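Local coordinates for protein Beta/alpha-amylase (Paenibacillus polymyxa, PDB 3VOC) that removes successive maltose units from the non-reducing ends of starch-like alpha-1,4-glucans, through this N-terminal family 14 beta-amylase domain of a longer secreted enzyme, at residues P178-F183 with E297-Y302; G230-G235 with A291-T296; H284-N289 with P333-P338; L319-L324 with S339-T344. All coordinates share one frame; numbering follows the deposited sequence.

Contact 1: P178-F183 with E297-Y302; sequences PGRGKF and EQAGGY. With EDO (1,2-ethanediol), chain E.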
loop_
_atom_site.group_PDB
_atom_site.type_symbol
_atom_site.label_atom_id
_atom_site.label_comp_id
_atom_site.label_asym_id
_atom_site.label_seq_id
_atom_site.Cartn_x
_atom_site.Cartn_y
_atom_site.Cartn_z
ATOM N N PRO A 178 3.556 -7.924 18.289
ATOM C CA PRO A 178 3.130 -6.581 17.875
ATOM C C PRO A 178 4.260 -5.539 17.887
ATOM O O PRO A 178 4.040 -4.410 18.310
ATOM C CB PRO A 178 2.111 -6.224 18.957
ATOM C CG PRO A 178 2.755 -6.829 20.243
ATOM C CD PRO A 178 3.557 -8.051 19.765
ATOM N N GLY A 179 5.453 -5.919 17.437
ATOM C CA GLY A 179 6.596 -4.995 17.395
ATOM C C GLY A 179 6.237 -3.755 16.588
ATOM O O GLY A 179 5.536 -3.839 15.569
ATOM N N ARG A 180 6.682 -2.590 17.040
ATOM C CA ARG A 180 6.349 -1.362 16.308
ATOM C C ARG A 180 7.091 -1.316 14.980
ATOM O O ARG A 180 6.761 -0.508 14.109
ATOM C CB ARG A 180 6.661 -0.100 17.120
ATOM C CG ARG A 180 8.117 0.055 17.463
ATOM C CD ARG A 180 8.636 1.501 17.406
ATOM N NE ARG A 180 10.083 1.383 17.573
ATOM C CZ ARG A 180 11.007 1.844 16.740
ATOM N NH1 ARG A 180 10.677 2.586 15.684
ATOM N NH2 ARG A 180 12.282 1.588 16.995
ATOM N N GLY A 181 8.088 -2.187 14.838
ATOM C CA GLY A 181 8.967 -2.147 13.679
ATOM C C GLY A 181 10.063 -1.127 13.891
ATOM O O GLY A 181 10.389 -0.768 15.043
ATOM N N LYS A 182 10.649 -0.652 12.791
ATOM C CA LYS A 182 11.797 0.261 12.877
ATOM C C LYS A 182 11.717 1.326 11.786
ATOM O O LYS A 182 11.164 1.063 10.707
ATOM C CB LYS A 182 13.123 -0.511 12.748
ATOM C CG LYS A 182 13.425 -1.407 13.941
ATOM C CD LYS A 182 14.660 -2.264 13.751
ATOM C CE LYS A 182 14.852 -3.211 14.956
ATOM N NZ LYS A 182 16.075 -4.063 14.761
ATOM N N PHE A 183 12.262 2.515 12.079
ATOM C CA PHE A 183 12.480 3.550 11.057
ATOM C C PHE A 183 13.393 3.019 9.942
ATOM O O PHE A 183 14.253 2.183 10.191
ATOM C CB PHE A 183 13.071 4.834 11.675
ATOM C CG PHE A 183 12.111 5.583 12.565
ATOM C CD1 PHE A 183 12.408 5.790 13.903
ATOM C CD2 PHE A 183 10.926 6.102 12.062
ATOM C CE1 PHE A 183 11.525 6.476 14.736
ATOM C CE2 PHE A 183 10.027 6.801 12.895
ATOM C CZ PHE A 183 10.333 6.990 14.230
ATOM N N GLU A 297 2.673 3.144 13.287
ATOM C CA GLU A 297 2.308 4.105 12.258
ATOM C C GLU A 297 3.478 5.031 11.924
ATOM O O GLU A 297 3.766 5.268 10.752
ATOM C CB GLU A 297 1.112 4.932 12.725
ATOM C CG GLU A 297 -0.180 4.141 12.849
ATOM C CD GLU A 297 -1.209 4.806 13.767
ATOM O OE1 GLU A 297 -2.123 5.472 13.246
ATOM O OE2 GLU A 297 -1.117 4.633 15.011
ATOM N N GLN A 298 4.145 5.557 12.948
ATOM C CA GLN A 298 5.260 6.480 12.730
ATOM C C GLN A 298 6.432 5.809 11.991
ATOM O O GLN A 298 6.978 6.386 11.030
ATOM C CB GLN A 298 5.695 7.126 14.053
ATOM C CG GLN A 298 4.668 8.180 14.508
ATOM C CD GLN A 298 4.844 8.695 15.918
ATOM O OE1 GLN A 298 5.844 8.438 16.584
ATOM N NE2 GLN A 298 3.842 9.438 16.389
ATOM N N ALA A 299 6.788 4.589 12.403
ATOM C CA ALA A 299 7.873 3.862 11.723
ATOM C C ALA A 299 7.536 3.595 10.263
ATOM O O ALA A 299 8.419 3.616 9.401
ATOM C CB ALA A 299 8.210 2.566 12.450
ATOM N N GLY A 300 6.259 3.341 9.992
ATOM C CA GLY A 300 5.786 3.127 8.633
ATOM C C GLY A 300 5.762 4.391 7.788
ATOM O O GLY A 300 5.640 4.319 6.568
ATOM N N GLY A 301 5.854 5.548 8.443
ATOM C CA GLY A 301 5.946 6.820 7.737
ATOM C C GLY A 301 4.766 7.732 7.989
ATOM O O GLY A 301 4.630 8.746 7.317
ATOM N N TYR A 302 3.901 7.387 8.946
ATOM C CA TYR A 302 2.663 8.150 9.139
ATOM C C TYR A 302 2.745 9.055 10.343
ATOM O O TYR A 302 2.606 8.612 11.493
ATOM C CB TYR A 302 1.438 7.237 9.239
ATOM C CG TYR A 302 1.259 6.307 8.054
ATOM C CD1 TYR A 302 1.824 6.601 6.807
ATOM C CD2 TYR A 302 0.516 5.135 8.178
ATOM C CE1 TYR A 302 1.661 5.735 5.719
ATOM C CE2 TYR A 302 0.357 4.264 7.109
ATOM C CZ TYR A 302 0.915 4.576 5.873
ATOM O OH TYR A 302 0.726 3.701 4.814
HETATM C C1 EDO E . 0.426 8.481 13.667
HETATM O O1 EDO E . 1.486 9.363 14.044
HETATM C C2 EDO E . -0.746 9.319 13.195
HETATM O O2 EDO E . -1.373 9.880 14.357
#
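F183 has CG anti to its own carbonyl carbon (chi1 -69°), while R180 has CG in the crowded position between backbone N and carbonyl carbon (chi1 62°); these torsions help bring the ends of both side chains close to residues of 297-302. The contact lies among the loops of the TIM barrel. Residues 178-183 are in the long loop after strand 153-156. Segment 297-302 carries the end of the short helix 295-300, closed by a Schellman motif at G301. No hydrogen bond joins the two segments. The A299 methyl points at the loop and nests on backbone: A299 CB is 3.7 Å from K182 O and 3.8 Å from R180 O. R180 NH1 lies a little farther from the same methyl. The guanidinium is fixed by salt bridges to E113 and D229. F183 comes in beside the helix. Q298 O sits at the ring edge, near its plane, 3.6 Å from F183 CE2. A299 CA is 3.8 Å from F183 CD2. L246 of helix 240-268 touches both F183 and Q298. At G301, phi is 116°; G301 N bonds to Q298 O at 2.9 Å, and Y302 N bonds to E297 O. Q298 runs extended beyond CG. Q298 NE2 gives a weak hydrogen bond to O1 of an ethanediol molecule, probably from the crystallisation liquor, at 3.3 Å, and that O1 donates to Y302 O at 2.9 Å.

Contact 2: G230-G235 with A291-T296; sequences GFYTNG and AMPHGT
Apolar contact comes first. Y232 has CG anti to its backbone N (chi1 178°), which sets the ring against P293. P293 CG and CD lie over one face of the Y232 ring. P293 CG stands 3.8 Å from the ring centroid and only 6° off the ring normal, a CH-pi contact. P293 CD is 3.6 Å from Y232 CD2. Ring and proline cross at about a right angle. An alanine at Y232 would remove this aromatic face and would probably loosen the hold of 230-235 on P293. T233 adds a smaller contact. T233 CG2, anti to the carbonyl carbon, approaches A291 O at 3.2 Å and A291 CB at 4.2 Å.

Polar contact across the segments runs through water. T233 N donates to water 1 at 3.1 Å, and the same water donates to A291 O at 2.8 Å. No direct hydrogen bond crosses.

Turns shape both sides. A type I beta turn runs from Y232 to G235. A type II turn runs from M292 to G295, closed by G295 N to M292 O at 2.9 Å, and leads into helix 295-300. H294 is at the N-cap position, and its ND1 is hydrogen-bonded to E297.

The contact lies on the surface, away from the annotated sites, and joins the loop before helix 240-268 to the entry of helix 295-300. With no charge pair and one water as the polar bridge, it probably depends mainly on a tyrosine ring face and the proline CG and CD.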
loop_
_atom_site.group_PDB
_atom_site.type_symbol
_atom_site.label_atom_id
_atom_site.label_comp_id
_atom_site.label_asym_id
_atom_site.label_seq_id
_atom_site.Cartn_x
_atom_site.Cartn_y
_atom_site.Cartn_z
ATOM N N GLY A 230 12.593 4.483 22.115
ATOM C CA GLY A 230 12.360 5.528 23.111
ATOM C C GLY A 230 12.103 6.886 22.499
ATOM O O GLY A 230 12.220 7.900 23.170
ATOM N N PHE A 231 11.699 6.909 21.233
ATOM C CA PHE A 231 11.632 8.155 20.507
ATOM C C PHE A 231 10.550 9.067 21.078
ATOM O O PHE A 231 10.699 10.278 21.073
ATOM C CB PHE A 231 11.473 7.895 19.006
ATOM C CG PHE A 231 11.496 9.137 18.173
ATOM C CD1 PHE A 231 12.649 9.905 18.071
ATOM C CD2 PHE A 231 10.358 9.546 17.495
ATOM C CE1 PHE A 231 12.659 11.071 17.313
ATOM C CE2 PHE A 231 10.368 10.703 16.728
ATOM C CZ PHE A 231 11.517 11.458 16.641
ATOM N N TYR A 232 9.475 8.494 21.618
ATOM C CA TYR A 232 8.488 9.324 22.319
ATOM C C TYR A 232 8.967 9.685 23.732
ATOM O O TYR A 232 9.058 10.880 24.090
ATOM C CB TYR A 232 7.097 8.657 22.358
ATOM C CG TYR A 232 6.065 9.462 23.122
ATOM C CD1 TYR A 232 5.414 10.549 22.526
ATOM C CD2 TYR A 232 5.757 9.150 24.455
ATOM C CE1 TYR A 232 4.467 11.297 23.238
ATOM C CE2 TYR A 232 4.819 9.893 25.177
ATOM C CZ TYR A 232 4.185 10.961 24.568
ATOM O OH TYR A 232 3.263 11.682 25.293
ATOM N N THR A 233 9.288 8.656 24.521
ATOM C CA THR A 233 9.605 8.843 25.943
ATOM C C THR A 233 10.876 9.657 26.251
ATOM O O THR A 233 11.005 10.221 27.349
ATOM C CB THR A 233 9.670 7.498 26.697
ATOM O OG1 THR A 233 10.457 6.576 25.953
ATOM C CG2 THR A 233 8.281 6.923 26.878
ATOM N N ASN A 234 11.807 9.709 25.301
ATOM C CA ASN A 234 13.059 10.457 25.481
ATOM C C ASN A 234 12.975 11.935 25.049
ATOM O O ASN A 234 13.979 12.635 24.999
ATOM C CB ASN A 234 14.256 9.725 24.822
ATOM C CG ASN A 234 14.251 9.790 23.279
ATOM O OD1 ASN A 234 13.594 10.639 22.655
ATOM N ND2 ASN A 234 15.016 8.877 22.660
ATOM N N GLY A 235 11.767 12.408 24.753
ATOM C CA GLY A 235 11.590 13.772 24.274
ATOM C C GLY A 235 11.780 13.934 22.769
ATOM O O GLY A 235 11.621 15.039 22.245
ATOM N N ALA A 291 4.029 4.127 26.278
ATOM C CA ALA A 291 5.464 4.423 26.112
ATOM C C ALA A 291 5.856 4.734 24.662
ATOM O O ALA A 291 6.863 5.416 24.421
ATOM C CB ALA A 291 6.316 3.248 26.645
ATOM N N MET A 292 5.094 4.240 23.694
ATOM C CA MET A 292 5.373 4.513 22.281
ATOM C C MET A 292 4.085 4.720 21.472
ATOM O O MET A 292 3.834 3.978 20.505
ATOM C CB MET A 292 6.249 3.403 21.678
ATOM C CG MET A 292 5.674 1.977 21.839
ATOM S SD MET A 292 6.465 0.696 20.835
ATOM C CE MET A 292 8.155 0.863 21.443
ATOM N N PRO A 293 3.263 5.722 21.852
ATOM C CA PRO A 293 1.966 5.880 21.194
ATOM C C PRO A 293 2.129 6.093 19.687
ATOM O O PRO A 293 2.965 6.906 19.247
ATOM C CB PRO A 293 1.364 7.120 21.879
ATOM C CG PRO A 293 2.561 7.903 22.338
ATOM C CD PRO A 293 3.581 6.875 22.724
ATOM N N HIS A 294 1.356 5.330 18.910
ATOM C CA HIS A 294 1.411 5.390 17.442
ATOM C C HIS A 294 2.791 5.037 16.867
ATOM O O HIS A 294 3.130 5.447 15.754
ATOM C CB HIS A 294 0.894 6.750 16.922
ATOM C CG HIS A 294 -0.503 7.063 17.379
ATOM N ND1 HIS A 294 -1.612 6.435 16.852
ATOM C CD2 HIS A 294 -0.963 7.889 18.350
ATOM C CE1 HIS A 294 -2.699 6.880 17.463
ATOM N NE2 HIS A 294 -2.331 7.763 18.375
ATOM N N GLY A 295 3.557 4.236 17.610
ATOM C CA GLY A 295 4.921 3.900 17.223
ATOM C C GLY A 295 4.995 3.146 15.909
ATOM O O GLY A 295 5.920 3.371 15.115
ATOM N N THR A 296 4.012 2.281 15.662
ATOM C CA THR A 296 3.994 1.466 14.424
ATOM C C THR A 296 3.722 2.331 13.184
ATOM O O THR A 296 4.437 2.250 12.173
ATOM C CB THR A 296 2.979 0.326 14.533
ATOM O OG1 THR A 296 3.170 -0.359 15.785
ATOM C CG2 THR A 296 3.117 -0.670 13.362
HETATM O O HOH W 1 9.138 5.998 22.966
#

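Contact 3: H284-N289 with P333-P338; sequences HWQMNN and PNYSLP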
loop_
_atom_site.group_PDB
_atom_site.type_symbol
_atom_site.label_atom_id
_atom_site.label_comp_id
_atom_site.label_asym_id
_atom_site.label_seq_id
_atom_site.Cartn_x
_atom_site.Cartn_y
_atom_site.Cartn_z
ATOM N N HIS A 284 -2.286 -0.800 12.844
ATOM C CA HIS A 284 -3.271 -0.688 13.911
ATOM C C HIS A 284 -2.740 -1.040 15.306
ATOM O O HIS A 284 -3.442 -0.841 16.295
ATOM C CB HIS A 284 -4.503 -1.563 13.596
ATOM C CG HIS A 284 -4.184 -3.021 13.416
ATOM N ND1 HIS A 284 -4.004 -3.885 14.477
ATOM C CD2 HIS A 284 -4.011 -3.763 12.295
ATOM C CE1 HIS A 284 -3.721 -5.093 14.019
ATOM N NE2 HIS A 284 -3.717 -5.046 12.697
ATOM N N TRP A 285 -1.521 -1.559 15.382
ATOM C CA TRP A 285 -0.976 -1.993 16.675
ATOM C C TRP A 285 -0.011 -0.965 17.262
ATOM O O TRP A 285 0.543 -0.141 16.528
ATOM C CB TRP A 285 -0.356 -3.387 16.562
ATOM C CG TRP A 285 0.778 -3.550 15.588
ATOM C CD1 TRP A 285 2.108 -3.621 15.892
ATOM C CD2 TRP A 285 0.683 -3.746 14.163
ATOM N NE1 TRP A 285 2.844 -3.816 14.743
ATOM C CE2 TRP A 285 1.995 -3.904 13.674
ATOM C CE3 TRP A 285 -0.386 -3.795 13.255
ATOM C CZ2 TRP A 285 2.277 -4.096 12.311
ATOM C CZ3 TRP A 285 -0.105 -3.989 11.887
ATOM C CH2 TRP A 285 1.217 -4.131 11.439
ATOM N N GLN A 286 0.160 -0.991 18.587
ATOM C CA GLN A 286 0.881 0.074 19.323
ATOM C C GLN A 286 0.260 1.469 19.179
ATOM O O GLN A 286 0.925 2.488 19.407
ATOM C CB GLN A 286 2.377 0.099 18.965
ATOM C CG GLN A 286 3.067 -1.261 19.096
ATOM C CD GLN A 286 2.906 -1.885 20.483
ATOM O OE1 GLN A 286 2.501 -1.223 21.438
ATOM N NE2 GLN A 286 3.202 -3.173 20.588
ATOM N N MET A 287 -1.021 1.526 18.817
ATOM C CA MET A 287 -1.686 2.809 18.701
ATOM C C MET A 287 -1.750 3.521 20.055
ATOM O O MET A 287 -1.415 4.701 20.142
ATOM C CB MET A 287 -3.100 2.660 18.099
ATOM C CG MET A 287 -3.095 2.410 16.578
ATOM S SD MET A 287 -4.761 2.021 15.991
ATOM C CE MET A 287 -5.577 3.615 16.200
ATOM N N ASN A 288 -2.170 2.810 21.101
ATOM C CA ASN A 288 -2.341 3.435 22.414
ATOM C C ASN A 288 -1.344 2.949 23.475
ATOM O O ASN A 288 -1.621 3.031 24.663
ATOM C CB ASN A 288 -3.790 3.272 22.925
ATOM C CG ASN A 288 -4.179 1.827 23.086
ATOM O OD1 ASN A 288 -3.885 1.007 22.218
ATOM N ND2 ASN A 288 -4.851 1.498 24.194
ATOM N N ASN A 289 -0.188 2.461 23.039
ATOM C CA ASN A 289 0.893 2.111 23.948
ATOM C C ASN A 289 1.348 3.380 24.678
ATOM O O ASN A 289 1.715 4.362 24.045
ATOM C CB ASN A 289 2.058 1.482 23.164
ATOM C CG ASN A 289 3.147 0.899 24.070
ATOM O OD1 ASN A 289 3.574 -0.239 23.892
ATOM N ND2 ASN A 289 3.616 1.686 25.006
ATOM N N PRO A 333 -0.575 -6.577 25.308
ATOM C CA PRO A 333 0.552 -5.807 24.792
ATOM C C PRO A 333 0.409 -5.323 23.334
ATOM O O PRO A 333 1.327 -4.689 22.831
ATOM C CB PRO A 333 1.705 -6.805 24.891
ATOM C CG PRO A 333 1.058 -8.131 24.572
ATOM C CD PRO A 333 -0.397 -8.026 25.075
ATOM N N ASN A 334 -0.702 -5.626 22.662
ATOM C CA ASN A 334 -0.834 -5.304 21.226
ATOM C C ASN A 334 -1.201 -3.853 20.953
ATOM O O ASN A 334 -0.847 -3.290 19.888
ATOM C CB ASN A 334 -1.846 -6.239 20.556
ATOM C CG ASN A 334 -1.413 -7.693 20.621
ATOM O OD1 ASN A 334 -0.226 -7.991 20.790
ATOM N ND2 ASN A 334 -2.363 -8.603 20.483
ATOM N N TYR A 335 -1.911 -3.267 21.920
ATOM C CA TYR A 335 -2.398 -1.900 21.855
ATOM C C TYR A 335 -3.011 -1.615 20.489
ATOM O O TYR A 335 -2.637 -0.661 19.806
ATOM C CB TYR A 335 -1.275 -0.920 22.201
ATOM C CG TYR A 335 -0.850 -0.987 23.651
ATOM C CD1 TYR A 335 -1.653 -0.436 24.660
ATOM C CD2 TYR A 335 0.338 -1.618 24.018
ATOM C CE1 TYR A 335 -1.272 -0.501 26.003
ATOM C CE2 TYR A 335 0.737 -1.682 25.361
ATOM C CZ TYR A 335 -0.068 -1.114 26.339
ATOM O OH TYR A 335 0.308 -1.181 27.661
ATOM N N SER A 336 -3.968 -2.462 20.113
ATOM C CA SER A 336 -4.486 -2.501 18.745
ATOM C C SER A 336 -5.898 -1.926 18.676
ATOM O O SER A 336 -6.813 -2.444 19.304
ATOM C CB SER A 336 -4.481 -3.948 18.233
ATOM O OG SER A 336 -5.109 -4.037 16.971
ATOM N N LEU A 337 -6.072 -0.870 17.884
ATOM C CA LEU A 337 -7.370 -0.217 17.751
ATOM C C LEU A 337 -7.742 -0.010 16.273
ATOM O O LEU A 337 -7.936 1.122 15.839
ATOM C CB LEU A 337 -7.368 1.118 18.513
ATOM C CG LEU A 337 -7.230 1.033 20.037
ATOM C CD1 LEU A 337 -6.857 2.402 20.625
ATOM C CD2 LEU A 337 -8.522 0.475 20.676
ATOM N N PRO A 338 -7.840 -1.112 15.499
ATOM C CA PRO A 338 -8.064 -0.993 14.054
ATOM C C PRO A 338 -9.389 -0.366 13.688
ATOM O O PRO A 338 -9.475 0.292 12.666
ATOM C CB PRO A 338 -8.010 -2.452 13.551
ATOM C CG PRO A 338 -8.297 -3.288 14.770
ATOM C CD PRO A 338 -7.699 -2.520 15.922
HETATM O O HOH W 2 3.657 -3.915 23.736
#
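The two segments run antiparallel without regular strands, tied by three backbone bonds: Q286 N to N334 O at 2.8 Å and nearly straight (174°), M287 N to Y335 O, and L337 N to H284 O at 3.1 Å. These are TIM-barrel loops, following strands 275-279 and 318-321, at the strand ends where this fold carries its active site. H284 probably binds substrate, as in related enzymes. H284 ND1 and S336 OG share a hydrogen bond of 2.7 Å at the ring edge. One face of that ring is covered by W285 CE3, and W285 NE1 is held by G179 O. N289 lies over one face of the Y335 ring: N289 CA is 3.6 Å from its centroid, a CH-pi contact, while N288 OD1 meets the ring edge in plane. An alanine at Y335 would lose this face and would probably loosen the packing round N288 and N289. M287 SD rests 3.7 Å from L337 CB. Q286 bends at chi2, so its amide returns to the partner loop. Q286 NE2 donates to P178 O. P333 O and water 2, each 3.3 Å from Q286 NE2, probably share the second hydrogen; water 2 donates to P333 O at 2.6 Å.

Contact 4: L319-L324 with S339-T344; sequences LTFTCL and STLVDT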
loop_
_atom_site.group_PDB
_atom_site.type_symbol
_atom_site.label_atom_id
_atom_site.label_comp_id
_atom_site.label_asym_id
_atom_site.label_seq_id
_atom_site.Cartn_x
_atom_site.Cartn_y
_atom_site.Cartn_z
ATOM N N LEU A 319 -8.484 6.591 -2.332
ATOM C CA LEU A 319 -7.784 5.990 -1.193
ATOM C C LEU A 319 -8.393 4.643 -0.850
ATOM O O LEU A 319 -9.606 4.538 -0.638
ATOM C CB LEU A 319 -7.846 6.926 0.029
ATOM C CG LEU A 319 -7.364 6.364 1.375
ATOM C CD1 LEU A 319 -5.904 6.059 1.245
ATOM C CD2 LEU A 319 -7.591 7.379 2.507
ATOM N N THR A 320 -7.548 3.614 -0.798
ATOM C CA THR A 320 -7.957 2.313 -0.301
ATOM C C THR A 320 -7.412 2.186 1.120
ATOM O O THR A 320 -6.216 2.426 1.379
ATOM C CB THR A 320 -7.433 1.171 -1.197
ATOM O OG1 THR A 320 -8.048 1.268 -2.490
ATOM C CG2 THR A 320 -7.716 -0.218 -0.575
ATOM N N PHE A 321 -8.291 1.837 2.042
ATOM C CA PHE A 321 -7.850 1.533 3.384
ATOM C C PHE A 321 -8.252 0.111 3.733
ATOM O O PHE A 321 -9.029 -0.516 3.010
ATOM C CB PHE A 321 -8.358 2.567 4.411
ATOM C CG PHE A 321 -7.568 2.561 5.694
ATOM C CD1 PHE A 321 -6.211 2.886 5.684
ATOM C CD2 PHE A 321 -8.163 2.184 6.899
ATOM C CE1 PHE A 321 -5.453 2.848 6.872
ATOM C CE2 PHE A 321 -7.416 2.153 8.101
ATOM C CZ PHE A 321 -6.066 2.479 8.082
ATOM N N THR A 322 -7.701 -0.398 4.832
ATOM C CA THR A 322 -7.809 -1.809 5.179
ATOM C C THR A 322 -8.169 -1.962 6.657
ATOM O O THR A 322 -8.402 -0.960 7.351
ATOM C CB THR A 322 -6.479 -2.536 4.840
ATOM O OG1 THR A 322 -6.591 -3.918 5.174
ATOM C CG2 THR A 322 -5.315 -1.921 5.605
ATOM N N CYS A 323 -8.216 -3.205 7.134
ATOM C CA CYS A 323 -8.642 -3.541 8.506
ATOM C C CYS A 323 -10.121 -3.303 8.791
ATOM O O CYS A 323 -10.536 -3.328 9.962
ATOM C CB CYS A 323 -7.826 -2.824 9.584
ATOM S SG CYS A 323 -6.104 -2.952 9.359
ATOM N N LEU A 324 -10.918 -3.124 7.737
ATOM C CA LEU A 324 -12.352 -2.897 7.897
ATOM C C LEU A 324 -13.099 -3.996 8.668
ATOM O O LEU A 324 -14.178 -3.748 9.239
ATOM C CB LEU A 324 -13.019 -2.661 6.540
ATOM C CG LEU A 324 -13.122 -1.193 6.135
ATOM C CD1 LEU A 324 -11.747 -0.580 5.849
ATOM C CD2 LEU A 324 -14.010 -1.079 4.894
ATOM N N SER A 339 -10.426 -0.568 14.504
ATOM C CA SER A 339 -11.736 -0.015 14.169
ATOM C C SER A 339 -11.734 1.513 14.309
ATOM O O SER A 339 -12.263 2.227 13.454
ATOM C CB SER A 339 -12.828 -0.657 15.040
ATOM O OG SER A 339 -14.091 -0.148 14.685
ATOM N N THR A 340 -11.131 2.010 15.391
ATOM C CA THR A 340 -10.866 3.448 15.562
ATOM C C THR A 340 -9.990 4.004 14.434
ATOM O O THR A 340 -10.220 5.101 13.948
ATOM C CB THR A 340 -10.198 3.706 16.937
ATOM O OG1 THR A 340 -11.168 3.501 17.981
ATOM C CG2 THR A 340 -9.605 5.128 17.047
ATOM N N LEU A 341 -8.972 3.252 14.028
ATOM C CA LEU A 341 -8.086 3.685 12.933
ATOM C C LEU A 341 -8.866 3.857 11.625
ATOM O O LEU A 341 -8.737 4.892 10.944
ATOM C CB LEU A 341 -6.916 2.705 12.759
ATOM C CG LEU A 341 -5.910 2.948 11.632
ATOM C CD1 LEU A 341 -5.225 4.305 11.789
ATOM C CD2 LEU A 341 -4.885 1.800 11.628
ATOM N N VAL A 342 -9.691 2.863 11.302
ATOM C CA VAL A 342 -10.572 2.961 10.136
ATOM C C VAL A 342 -11.453 4.211 10.224
ATOM O O VAL A 342 -11.575 4.949 9.249
ATOM C CB VAL A 342 -11.473 1.705 9.967
ATOM C CG1 VAL A 342 -12.518 1.950 8.857
ATOM C CG2 VAL A 342 -10.615 0.445 9.655
ATOM N N ASP A 343 -12.069 4.439 11.392
ATOM C CA ASP A 343 -12.905 5.640 11.584
ATOM C C ASP A 343 -12.101 6.919 11.353
ATOM O O ASP A 343 -12.557 7.810 10.649
ATOM C CB ASP A 343 -13.535 5.690 12.975
ATOM C CG ASP A 343 -14.550 4.584 13.209
ATOM O OD1 ASP A 343 -14.867 3.832 12.262
ATOM O OD2 ASP A 343 -15.026 4.465 14.365
ATOM N N THR A 344 -10.904 6.981 11.934
ATOM C CA THR A 344 -10.027 8.149 11.791
ATOM C C THR A 344 -9.719 8.445 10.326
ATOM O O THR A 344 -10.003 9.539 9.840
ATOM C CB THR A 344 -8.717 7.968 12.588
ATOM O OG1 THR A 344 -9.037 7.863 13.982
ATOM C CG2 THR A 344 -7.780 9.183 12.376
#
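T340 O is the best-held polar atom, gripped by two bonds from one residue. T344 N donates to it at 2.8 Å in the regular helical way. T344 OG1 donates at 3.0 Å from above the carbonyl plane, 39° out of it. Across the two segments there is no hydrogen bond, and the contact is apolar. F321 has CG anti to the backbone N (chi1 -161°), and its ring reaches the helix edge-on. L341 CG lies at the ring edge, 3.6 Å from F321 CZ. V342 CG2 is also at the edge, in plane, 3.9 Å from F321 CE2. This is the interface inside a beta-alpha-beta unit of the TIM barrel, made of strand 318-321, helix 338-352 and strand 356-359. F321 points from the strand toward the helix, where V345 also touches it. Beyond the strand the chain turns at C323, which has positive phi (69°). The V342 methyl CG2 fits against this bend, 3.5 Å from T322 O and 3.8 Å from C323 O. T322 probably binds substrate, as in related enzymes. Its CB points away from the helix, and its side chain touches A361, another probable substrate-binding residue. L324 begins by pointing away, but its end turns back. L324 CD1 meets V342 CG1 at 4.0 Å, and the L324 side chain also touches K375 and I376 of helix 367-378.

All four contacts lie in the family 14 domain. Contacts 1 and 2 join loops to helix 295-300, contact 3 joins two loops, and contact 4 joins strand 318-321 to helix 338-352. Contacts 1 and 2 have centres about 10 Å apart, and contact 2 is nested within contact 1 along the chain. Contact 3 crosses contacts 1, 2 and 4 in sequence and touches all three. Its centre is about 12 Å, 13 Å and 14 Å from theirs. Contacts 2 and 4 are the farthest pair, about 22 Å centre to centre, and do not touch. Contact 3 thus links the outer loops to the barrel wall, where H284 packs on C323, next to T322.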